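Long-range contacts in uncharacterized aldehyde dehydrogenase AldY (Bacillus subtilis, PDB 4DNG), which probably oxidises aldehydes to carboxylates with NAD+ and may protect cells against stress from ethanol and related compounds: residues 275-280 and 307-311; 366-372 and 385-391. One frame throughout, in Å; residues are numbered along the deposited sequence.

Interaction 1: residues 275-280 and 307-311; sequences AIFGKF and FTARV
Ile276 and Phe307 bring two helices together by sliding past one another in opposite directions, the isoleucine's tip running out along the ring's flank while the ring reaches back toward the first helix. CD1 of Ile276 meets CD1 of Phe307 at 3.3 Å, and the same methyl touches the ring's CE1. The ring gets there because CG of Phe307 stands anti to its backbone N (chi1 -176°), which carries the far rim across to CB of Ala275, 3.8 Å from CE1. One turn further along, CG2 of Val311 lies over one face of the Phe307 ring, 3.5 Å above its plane and displaced toward the rim. That methyl serves two rings, since it also approaches CE2 of Phe280 at 3.4 Å, the valine and the Phe280 ring crossing at about a right angle. The two aromatic rings meet obliquely, CZ of Phe307 arriving at the edge of Phe280, 3.8 Å from CE2. Within its own helix, Phe280 has the CG of Lys279 over the centre of one ring face. Replacing Phe280 by alanine would probably open a gap beside CG2 of Val311 and leave CZ of Phe307 without its edge partner. On the outer side, the bent chain of Arg310 offers only its aliphatic start, CG lying 3.9 Å from CD1 of Ile276. Every cross-helix contact here is thus apolar, and the axes, 11.2 Å apart at closest approach and inclined at 52°, leave room for side chains to fill the interface. Strand 362-369 packs against the pair, Val367 touching Phe307 and both Pro365 and Val367 touching Val311. Helices 268-281 and 297-313, joined through strand 290-296, pack in this way in the alpha/beta catalytic domain of the aldehyde dehydrogenase fold.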
ATOM      1  N   ALA A 275       2.109   5.589 -33.053  1.00 82.14           N
ATOM      2  CA  ALA A 275       0.689   5.443 -32.701  1.00 73.67           C
ATOM      3  C   ALA A 275       0.037   4.199 -33.321  1.00 79.95           C
ATOM      4  O   ALA A 275      -0.897   3.638 -32.754  1.00 77.89           O
ATOM      5  CB  ALA A 275      -0.096   6.688 -33.074  1.00 69.42           C
ATOM      6  N   ILE A 276       0.514   3.777 -34.489  1.00 86.58           N
ATOM      7  CA  ILE A 276       0.022   2.542 -35.106  1.00 82.19           C
ATOM      8  C   ILE A 276       0.491   1.292 -34.345  1.00 83.96           C
ATOM      9  O   ILE A 276      -0.328   0.435 -34.011  1.00 82.98           O
ATOM     10  CB  ILE A 276       0.383   2.463 -36.608  1.00 82.02           C
ATOM     11  CG1 ILE A 276      -0.774   2.988 -37.453  1.00 81.55           C
ATOM     12  CG2 ILE A 276       0.668   1.030 -37.041  1.00 80.45           C
ATOM     13  CD1 ILE A 276      -0.728   4.470 -37.692  1.00 81.27           C
ATOM     14  N   PHE A 277       1.800   1.204 -34.079  1.00 85.53           N
ATOM     15  CA  PHE A 277       2.407   0.085 -33.353  1.00 88.62           C
ATOM     16  C   PHE A 277       1.716  -0.103 -32.006  1.00 86.23           C
ATOM     17  O   PHE A 277       1.270  -1.198 -31.694  1.00 86.09           O
ATOM     18  CB  PHE A 277       3.930   0.300 -33.176  1.00105.08           C
ATOM     19  CG  PHE A 277       4.671  -0.891 -32.585  1.00122.95           C
ATOM     20  CD1 PHE A 277       5.140  -1.927 -33.406  1.00134.36           C
ATOM     21  CD2 PHE A 277       4.926  -0.971 -31.212  1.00119.62           C
ATOM     22  CE1 PHE A 277       5.825  -3.019 -32.871  1.00125.81           C
ATOM     23  CE2 PHE A 277       5.609  -2.059 -30.677  1.00115.40           C
ATOM     24  CZ  PHE A 277       6.060  -3.082 -31.505  1.00116.83           C
ATOM     25  N   GLY A 278       1.611   0.980 -31.235  1.00 90.53           N
ATOM     26  CA  GLY A 278       0.946   0.982 -29.934  1.00 84.61           C
ATOM     27  C   GLY A 278      -0.519   0.586 -29.990  1.00 88.90           C
ATOM     28  O   GLY A 278      -0.954  -0.302 -29.251  1.00 94.77           O
ATOM     29  N   LYS A 279      -1.283   1.225 -30.869  1.00 80.63           N
ATOM     30  CA  LYS A 279      -2.730   0.976 -30.931  1.00 83.57           C
ATOM     31  C   LYS A 279      -3.174  -0.323 -31.631  1.00 83.31           C
ATOM     32  O   LYS A 279      -4.175  -0.913 -31.243  1.00 91.91           O
ATOM     33  CB  LYS A 279      -3.462   2.189 -31.520  1.00 85.72           C
ATOM     34  CG  LYS A 279      -4.979   2.077 -31.550  1.00 94.49           C
ATOM     35  CD  LYS A 279      -5.576   1.915 -30.162  1.00 99.52           C
ATOM     36  CE  LYS A 279      -7.000   1.393 -30.257  1.00108.58           C
ATOM     37  NZ  LYS A 279      -7.733   1.415 -28.959  1.00110.30           N
ATOM     38  N   PHE A 280      -2.442  -0.766 -32.649  1.00 83.18           N
ATOM     39  CA  PHE A 280      -2.894  -1.877 -33.485  1.00 77.30           C
ATOM     40  C   PHE A 280      -2.014  -3.121 -33.488  1.00 85.83           C
ATOM     41  O   PHE A 280      -2.543  -4.235 -33.433  1.00 93.58           O
ATOM     42  CB  PHE A 280      -3.157  -1.408 -34.915  1.00 73.79           C
ATOM     43  CG  PHE A 280      -4.273  -0.402 -35.019  1.00 74.48           C
ATOM     44  CD1 PHE A 280      -5.581  -0.770 -34.735  1.00 71.53           C
ATOM     45  CD2 PHE A 280      -4.013   0.918 -35.389  1.00 74.59           C
ATOM     46  CE1 PHE A 280      -6.607   0.148 -34.820  1.00 76.29           C
ATOM     47  CE2 PHE A 280      -5.038   1.846 -35.472  1.00 78.25           C
ATOM     48  CZ  PHE A 280      -6.341   1.461 -35.193  1.00 80.29           C
ATOM     49  N   PHE A 307      -2.256   9.047 -40.450  1.00 92.08           N
ATOM     50  CA  PHE A 307      -2.736   8.015 -39.525  1.00 84.34           C
ATOM     51  C   PHE A 307      -3.915   7.267 -40.122  1.00 79.79           C
ATOM     52  O   PHE A 307      -3.971   6.056 -40.005  1.00 72.85           O
ATOM     53  CB  PHE A 307      -3.097   8.602 -38.145  1.00 82.26           C
ATOM     54  CG  PHE A 307      -3.514   7.566 -37.135  1.00 78.34           C
ATOM     55  CD1 PHE A 307      -2.564   6.920 -36.342  1.00 76.96           C
ATOM     56  CD2 PHE A 307      -4.863   7.216 -36.987  1.00 74.19           C
ATOM     57  CE1 PHE A 307      -2.950   5.948 -35.413  1.00 73.98           C
ATOM     58  CE2 PHE A 307      -5.253   6.248 -36.077  1.00 68.32           C
ATOM     59  CZ  PHE A 307      -4.294   5.614 -35.288  1.00 71.33           C
ATOM     60  N   THR A 308      -4.840   7.992 -40.761  1.00 86.39           N
ATOM     61  CA  THR A 308      -5.998   7.383 -41.432  1.00 96.34           C
ATOM     62  C   THR A 308      -5.589   6.496 -42.605  1.00 95.87           C
ATOM     63  O   THR A 308      -6.001   5.331 -42.679  1.00 99.07           O
ATOM     64  CB  THR A 308      -7.016   8.425 -41.955  1.00103.55           C
ATOM     65  OG1 THR A 308      -6.338   9.418 -42.733  1.00109.40           O
ATOM     66  CG2 THR A 308      -7.755   9.091 -40.812  1.00100.54           C
ATOM     67  N   ALA A 309      -4.783   7.039 -43.514  1.00 89.59           N
ATOM     68  CA  ALA A 309      -4.336   6.258 -44.665  1.00 93.21           C
ATOM     69  C   ALA A 309      -3.682   4.953 -44.202  1.00101.80           C
ATOM     70  O   ALA A 309      -3.986   3.884 -44.739  1.00102.56           O
ATOM     71  CB  ALA A 309      -3.381   7.056 -45.536  1.00 83.70           C
ATOM     72  N   ARG A 310      -2.816   5.047 -43.189  1.00 98.99           N
ATOM     73  CA  ARG A 310      -2.001   3.912 -42.746  1.00103.03           C
ATOM     74  C   ARG A 310      -2.854   2.819 -42.085  1.00 96.41           C
ATOM     75  O   ARG A 310      -2.636   1.624 -42.314  1.00 91.55           O
ATOM     76  CB  ARG A 310      -0.859   4.403 -41.837  1.00108.03           C
ATOM     77  CG  ARG A 310       0.128   3.345 -41.351  1.00118.97           C
ATOM     78  CD  ARG A 310       1.028   2.790 -42.447  1.00129.95           C
ATOM     79  NE  ARG A 310       1.934   1.757 -41.934  1.00135.30           N
ATOM     80  CZ  ARG A 310       1.638   0.461 -41.823  1.00127.35           C
ATOM     81  NH1 ARG A 310       0.446   0.001 -42.190  1.00127.42           N
ATOM     82  NH2 ARG A 310       2.543  -0.383 -41.343  1.00115.44           N
ATOM     83  N   VAL A 311      -3.836   3.255 -41.297  1.00 95.48           N
ATOM     84  CA  VAL A 311      -4.774   2.372 -40.587  1.00 92.96           C
ATOM     85  C   VAL A 311      -5.625   1.577 -41.574  1.00 88.93           C
ATOM     86  O   VAL A 311      -5.887   0.387 -41.368  1.00 82.83           O
ATOM     87  CB  VAL A 311      -5.666   3.186 -39.608  1.00 87.30           C
ATOM     88  CG1 VAL A 311      -6.914   2.424 -39.197  1.00 88.19           C
ATOM     89  CG2 VAL A 311      -4.864   3.606 -38.386  1.00 77.38           C
TER

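Interaction 2: residues 366-372 and 385-391; sequences YVFVGAD and PIATIIK
Phe368 lies side by side with Ile386, the two side chains pointing the same way from neighbouring parallel strands. Starting at CB, 3.9 Å from the carbonyl O of Ala387, the phenylalanine sends CG anti to its own carbonyl carbon (chi1 -72°). Its ring then presents CD2 to CG2 of Ile386 at 4.0 Å, and CE2 comes almost as near to the same methyl, which lies in the ring plane at its edge. Farther out, the ring packs on Ile342 and Ala345 of helix 332-347. Beneath the side chains, the backbones pair with N-H groups alternating between strands: Phe368 N donates to Ala387 O and Ile389 N returns a bond to Phe368 O, each 2.9 Å long. Val367, by contrast, points to the other face with Ala387, where its CG1 meets CG1 of Ile389 at 4.0 Å. Farther along the segment, Ala371 N reaches Ile389 O at 3.1 Å, while its CB touches CG2 of Thr388. Backbone hydrogen bonds therefore set the register of this beta-alpha-beta unit, and mainly apolar side chains allow both faces to be buried under helices.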
ATOM      1  N   TYR A 366     -11.715   1.520 -36.393  1.00 84.44           N
ATOM      2  CA  TYR A 366     -12.497   2.756 -36.526  1.00 83.82           C
ATOM      3  C   TYR A 366     -11.665   3.922 -36.027  1.00 89.91           C
ATOM      4  O   TYR A 366     -11.031   3.830 -34.974  1.00 94.45           O
ATOM      5  CB  TYR A 366     -13.790   2.711 -35.705  1.00 79.06           C
ATOM      6  CG  TYR A 366     -14.853   1.740 -36.187  1.00 83.23           C
ATOM      7  CD1 TYR A 366     -14.678   0.351 -36.067  1.00 82.56           C
ATOM      8  CD2 TYR A 366     -16.059   2.209 -36.720  1.00 84.24           C
ATOM      9  CE1 TYR A 366     -15.661  -0.537 -36.490  1.00 85.29           C
ATOM     10  CE2 TYR A 366     -17.046   1.333 -37.145  1.00 88.03           C
ATOM     11  CZ  TYR A 366     -16.846  -0.037 -37.026  1.00 90.48           C
ATOM     12  OH  TYR A 366     -17.828  -0.903 -37.457  1.00 97.89           O
ATOM     13  N   VAL A 367     -11.675   5.025 -36.768  1.00 89.25           N
ATOM     14  CA  VAL A 367     -11.001   6.229 -36.311  1.00 83.61           C
ATOM     15  C   VAL A 367     -11.991   7.390 -36.269  1.00 88.70           C
ATOM     16  O   VAL A 367     -12.536   7.807 -37.301  1.00 96.31           O
ATOM     17  CB  VAL A 367      -9.737   6.579 -37.148  1.00 80.70           C
ATOM     18  CG1 VAL A 367      -9.070   7.844 -36.601  1.00 74.22           C
ATOM     19  CG2 VAL A 367      -8.734   5.413 -37.158  1.00 77.49           C
ATOM     20  N   PHE A 368     -12.238   7.874 -35.055  1.00 83.57           N
ATOM     21  CA  PHE A 368     -13.018   9.081 -34.823  1.00 83.71           C
ATOM     22  C   PHE A 368     -12.070  10.277 -34.722  1.00 85.72           C
ATOM     23  O   PHE A 368     -10.991  10.178 -34.130  1.00 85.31           O
ATOM     24  CB  PHE A 368     -13.834   8.946 -33.540  1.00 81.68           C
ATOM     25  CG  PHE A 368     -14.983   7.989 -33.653  1.00 82.70           C
ATOM     26  CD1 PHE A 368     -16.179   8.387 -34.241  1.00 82.74           C
ATOM     27  CD2 PHE A 368     -14.877   6.684 -33.161  1.00 76.36           C
ATOM     28  CE1 PHE A 368     -17.250   7.503 -34.344  1.00 78.70           C
ATOM     29  CE2 PHE A 368     -15.938   5.801 -33.264  1.00 69.71           C
ATOM     30  CZ  PHE A 368     -17.127   6.211 -33.858  1.00 71.95           C
ATOM     31  N   VAL A 369     -12.461  11.399 -35.318  1.00 85.79           N
ATOM     32  CA  VAL A 369     -11.602  12.576 -35.331  1.00 89.86           C
ATOM     33  C   VAL A 369     -12.339  13.793 -34.806  1.00 86.86           C
ATOM     34  O   VAL A 369     -13.573  13.829 -34.813  1.00 85.26           O
ATOM     35  CB  VAL A 369     -11.022  12.876 -36.738  1.00 99.53           C
ATOM     36  CG1 VAL A 369     -10.019  11.806 -37.144  1.00101.48           C
ATOM     37  CG2 VAL A 369     -12.126  13.010 -37.781  1.00102.75           C
ATOM     38  N   GLY A 370     -11.564  14.774 -34.352  1.00 86.38           N
ATOM     39  CA  GLY A 370     -12.081  16.052 -33.880  1.00 81.37           C
ATOM     40  C   GLY A 370     -12.988  15.914 -32.679  1.00 81.91           C
ATOM     41  O   GLY A 370     -13.942  16.680 -32.530  1.00 80.89           O
ATOM     42  N   ALA A 371     -12.695  14.922 -31.836  1.00 79.48           N
ATOM     43  CA  ALA A 371     -13.474  14.668 -30.632  1.00 85.65           C
ATOM     44  C   ALA A 371     -13.120  15.596 -29.472  1.00 90.42           C
ATOM     45  O   ALA A 371     -11.973  16.013 -29.326  1.00 92.72           O
ATOM     46  CB  ALA A 371     -13.288  13.225 -30.202  1.00 87.65           C
ATOM     47  N   ASP A 372     -14.114  15.889 -28.636  1.00 90.96           N
ATOM     48  CA  ASP A 372     -13.877  16.528 -27.345  1.00 93.87           C
ATOM     49  C   ASP A 372     -13.117  15.573 -26.422  1.00 91.54           C
ATOM     50  O   ASP A 372     -13.336  14.367 -26.459  1.00100.36           O
ATOM     51  CB  ASP A 372     -15.205  16.897 -26.698  1.00108.89           C
ATOM     52  CG  ASP A 372     -15.156  18.231 -25.985  1.00123.84           C
ATOM     53  OD1 ASP A 372     -15.364  19.257 -26.671  1.00125.72           O
ATOM     54  OD2 ASP A 372     -14.930  18.253 -24.748  1.00118.89           O
ATOM     55  N   PRO A 385     -10.227  -2.031 -31.521  1.00 84.52           N
ATOM     56  CA  PRO A 385      -9.463  -1.191 -32.454  1.00 80.62           C
ATOM     57  C   PRO A 385     -10.205   0.097 -32.822  1.00 78.33           C
ATOM     58  O   PRO A 385     -10.572   0.313 -33.976  1.00 85.39           O
ATOM     59  CB  PRO A 385      -9.220  -2.108 -33.659  1.00 78.89           C
ATOM     60  CG  PRO A 385     -10.228  -3.211 -33.550  1.00 80.02           C
ATOM     61  CD  PRO A 385     -10.837  -3.208 -32.175  1.00 83.06           C
ATOM     62  N   ILE A 386     -10.418   0.939 -31.817  1.00 72.66           N
ATOM     63  CA  ILE A 386     -11.036   2.242 -31.987  1.00 69.59           C
ATOM     64  C   ILE A 386     -10.059   3.306 -31.515  1.00 67.91           C
ATOM     65  O   ILE A 386      -9.543   3.245 -30.398  1.00 65.00           O
ATOM     66  CB  ILE A 386     -12.377   2.352 -31.221  1.00 69.16           C
ATOM     67  CG1 ILE A 386     -13.407   1.386 -31.814  1.00 67.70           C
ATOM     68  CG2 ILE A 386     -12.952   3.768 -31.298  1.00 68.11           C
ATOM     69  CD1 ILE A 386     -14.419   0.901 -30.790  1.00 66.25           C
ATOM     70  N   ALA A 387      -9.789   4.264 -32.393  1.00 74.74           N
ATOM     71  CA  ALA A 387      -8.916   5.393 -32.077  1.00 78.98           C
ATOM     72  C   ALA A 387      -9.736   6.673 -32.054  1.00 74.79           C
ATOM     73  O   ALA A 387     -10.718   6.798 -32.788  1.00 71.10           O
ATOM     74  CB  ALA A 387      -7.775   5.508 -33.085  1.00 74.60           C
ATOM     75  N   THR A 388      -9.331   7.602 -31.193  1.00 72.13           N
ATOM     76  CA  THR A 388      -9.998   8.891 -31.057  1.00 75.74           C
ATOM     77  C   THR A 388      -8.942  10.012 -31.072  1.00 77.01           C
ATOM     78  O   THR A 388      -8.003  10.018 -30.266  1.00 75.22           O
ATOM     79  CB  THR A 388     -10.864   8.949 -29.775  1.00 76.76           C
ATOM     80  OG1 THR A 388     -11.742   7.817 -29.726  1.00 83.43           O
ATOM     81  CG2 THR A 388     -11.692  10.219 -29.732  1.00 72.05           C
ATOM     82  N   ILE A 389      -9.093  10.942 -32.008  1.00 74.98           N
ATOM     83  CA  ILE A 389      -8.121  12.011 -32.177  1.00 77.82           C
ATOM     84  C   ILE A 389      -8.747  13.305 -31.698  1.00 82.61           C
ATOM     85  O   ILE A 389      -9.873  13.653 -32.087  1.00 82.76           O
ATOM     86  CB  ILE A 389      -7.672  12.185 -33.641  1.00 84.30           C
ATOM     87  CG1 ILE A 389      -7.587  10.825 -34.383  1.00 92.60           C
ATOM     88  CG2 ILE A 389      -6.394  13.014 -33.709  1.00 83.92           C
ATOM     89  CD1 ILE A 389      -6.261  10.087 -34.314  1.00 94.80           C
ATOM     90  N   ILE A 390      -8.000  13.999 -30.846  1.00 81.02           N
ATOM     91  CA  ILE A 390      -8.448  15.220 -30.214  1.00 84.19           C
ATOM     92  C   ILE A 390      -7.539  16.396 -30.579  1.00 82.61           C
ATOM     93  O   ILE A 390      -6.315  16.291 -30.533  1.00 77.94           O
ATOM     94  CB  ILE A 390      -8.507  15.048 -28.680  1.00 87.39           C
ATOM     95  CG1 ILE A 390      -9.551  13.984 -28.332  1.00 82.59           C
ATOM     96  CG2 ILE A 390      -8.788  16.388 -27.973  1.00 79.18           C
ATOM     97  CD1 ILE A 390      -9.272  13.255 -27.038  1.00 79.63           C
ATOM     98  N   LYS A 391      -8.172  17.510 -30.934  1.00 87.37           N
ATOM     99  CA  LYS A 391      -7.497  18.749 -31.275  1.00 89.48           C
ATOM    100  C   LYS A 391      -7.081  19.506 -30.009  1.00 87.41           C
ATOM    101  O   LYS A 391      -7.879  19.661 -29.087  1.00 84.89           O
ATOM    102  CB  LYS A 391      -8.447  19.613 -32.117  1.00 89.76           C
ATOM    103  CG  LYS A 391      -7.832  20.840 -32.778  1.00 95.79           C
ATOM    104  CD  LYS A 391      -7.020  20.454 -34.003  1.00102.40           C
ATOM    105  CE  LYS A 391      -7.088  21.491 -35.111  1.00106.40           C
ATOM    106  NZ  LYS A 391      -8.306  21.320 -35.954  1.00109.14           N
TER

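Both contacts are largely buried and belong to one alpha/beta layering, with centres about 12 Å apart. Interaction 1 joins two helices through side chains alone, whereas interaction 2 joins two strands chiefly through main-chain polar groups, and its far end, at Gly370, Asp372 and Lys391, is exposed. They meet where helix packs on sheet: CE2 of Phe307 lies 3.7 Å from CG2 of Val367, and Phe280 leans on Pro385. A polar tie comes from Lys279, whose NZ bonds to the O of Ile386 at 2.9 Å and also to the O of Ala384, adding hydrogen bonds from the helix layer to a largely apolar boundary.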